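Local coordinates for catalase-3 (Neurospora crassa, PDB 4AJ9) that uses haem to break down hydrogen peroxide into oxygen and water, protecting cells from its toxic effects, at the interface of chains A and B. Coordinates in Å, arbitrary orientation; residue numbers count along the deposited sequence, not the author numbering. Chains: chain A/B, Catalase-3.

The interface of chains A and B. Residues chain A 466, 469-470, 498; chain B 569, 576, 578-579.
B:Ala579 packs against both A:His470 and A:Phe466: its methyl CB lies 3.6 Å from CE1 of the imidazole, while its CA faces CE1 of the phenyl ring. The phenyl turns an edge, not a face, to chain B. Its CG is anti to the backbone N (chi1 173°), which carries the CD1–CE1 side of the ring to the backbone of B:Ser578; the carbonyl carbon of that serine lies in the ring plane, and its O is 3.6 Å from CD1. The serine hydroxyl OG packs against CD1 and CB of the same phenylalanine. One phenyl face is taken by A:His470, whose CE1 sits above it toward the rim.

The imidazole is fixed at both nitrogens, with both partners in its plane. ND1 donates at 2.6 Å to the carbonyl O of A:Phe466, in the last turn of helix 454-468, and NE2 pairs at 2.6 Å with a water that also meets the carbonyl O of B:Ala579. ND1 would carry the hydrogen it donates; the structure alone does not show whether NE2 carries one too. A:Ser469, which like A:His470 follows the helix, gives the same A:Phe466 oxygen a second bond through OG, from the opposite face of the carbonyl plane. This OG lies between the backbone N and the carbonyl carbon (chi1 79°), which turns it both to that oxygen and towards chain B. There OG stands 3.8 Å from B:Thr576 OG1, too far for a direct bond, and a second water links it to the B:Thr576 backbone N. B:Thr576 OG1 in turn accepts the backbone N of B:Ala579, bracing the turn that presents the methyl.

Farther along, B:Leu569 N donates to A:Ala498 O near the end of helix 489-499, 2.9 Å and fairly straight (162° at H), and the leucine CB and CG pack beside that oxygen.

This small, partly water-mediated patch, repeated by the two-fold, joins the helical region of one subunit to the C-terminal domain of the other. Its centre lies about 27 Å from A:His65, and its likely role is in holding the subunits together.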
loop_
_atom_site.group_PDB
_atom_site.type_symbol
_atom_site.label_atom_id
_atom_site.label_comp_id
_atom_site.label_asym_id
_atom_site.label_seq_id
_atom_site.Cartn_x
_atom_site.Cartn_y
_atom_site.Cartn_z
ATOM N N PHE A 466 8.761 39.253 -15.802
ATOM C CA PHE A 466 9.634 38.433 -14.959
ATOM C C PHE A 466 9.624 36.965 -15.403
ATOM O O PHE A 466 10.683 36.375 -15.637
ATOM C CB PHE A 466 9.227 38.545 -13.486
ATOM C CG PHE A 466 9.979 37.596 -12.564
ATOM C CD1 PHE A 466 11.204 37.957 -12.026
ATOM C CD2 PHE A 466 9.449 36.351 -12.240
ATOM C CE1 PHE A 466 11.888 37.100 -11.181
ATOM C CE2 PHE A 466 10.134 35.482 -11.394
ATOM C CZ PHE A 466 11.352 35.856 -10.859
ATOM N N SER A 469 10.790 36.073 -19.141
ATOM C CA SER A 469 12.222 36.289 -19.337
ATOM C C SER A 469 13.007 35.054 -18.885
ATOM O O SER A 469 14.189 34.919 -19.201
ATOM C CB SER A 469 12.711 37.544 -18.613
ATOM O OG SER A 469 12.894 37.313 -17.226
ATOM N N HIS A 470 12.351 34.152 -18.151
ATOM C CA HIS A 470 12.997 32.903 -17.719
ATOM C C HIS A 470 12.926 31.805 -18.783
ATOM O O HIS A 470 13.567 30.757 -18.654
ATOM C CB HIS A 470 12.387 32.362 -16.411
ATOM C CG HIS A 470 12.758 33.146 -15.191
ATOM N ND1 HIS A 470 12.281 34.416 -14.948
ATOM C CD2 HIS A 470 13.552 32.834 -14.136
ATOM C CE1 HIS A 470 12.778 34.861 -13.807
ATOM N NE2 HIS A 470 13.556 33.923 -13.296
ATOM N N ALA A 498 10.617 43.764 -22.450
ATOM C CA ALA A 498 11.467 43.011 -21.531
ATOM C C ALA A 498 12.180 41.855 -22.226
ATOM O O ALA A 498 13.317 41.511 -21.891
ATOM C CB ALA A 498 10.631 42.486 -20.378
ATOM N N LEU B 569 16.097 41.967 -22.364
ATOM C CA LEU B 569 16.921 40.966 -23.031
ATOM C C LEU B 569 17.383 41.418 -24.417
ATOM O O LEU B 569 16.957 40.873 -25.425
ATOM C CB LEU B 569 16.185 39.632 -23.128
ATOM C CG LEU B 569 15.837 38.978 -21.789
ATOM C CD1 LEU B 569 15.030 37.716 -22.054
ATOM C CD2 LEU B 569 17.088 38.669 -20.931
ATOM N N THR B 576 17.539 39.721 -17.168
ATOM C CA THR B 576 17.074 41.062 -16.806
ATOM C C THR B 576 17.329 41.379 -15.342
ATOM O O THR B 576 17.435 40.467 -14.509
ATOM C CB THR B 576 15.566 41.208 -17.045
ATOM O OG1 THR B 576 14.854 40.347 -16.142
ATOM C CG2 THR B 576 15.235 40.847 -18.486
ATOM N N SER B 578 15.131 42.524 -13.402
ATOM C CA SER B 578 13.957 42.003 -12.701
ATOM C C SER B 578 14.214 40.583 -12.208
ATOM O O SER B 578 13.868 40.218 -11.076
ATOM C CB SER B 578 12.736 42.010 -13.630
ATOM O OG SER B 578 11.577 41.547 -12.959
ATOM N N ALA B 579 14.823 39.783 -13.075
ATOM C CA ALA B 579 15.072 38.381 -12.782
ATOM C C ALA B 579 16.334 38.156 -11.965
ATOM O O ALA B 579 16.556 37.062 -11.456
ATOM C CB ALA B 579 15.153 37.597 -14.088
HETATM O O HOH W 1 15.796 37.277 -17.274
HETATM O O HOH W 2 14.915 34.770 -11.299
#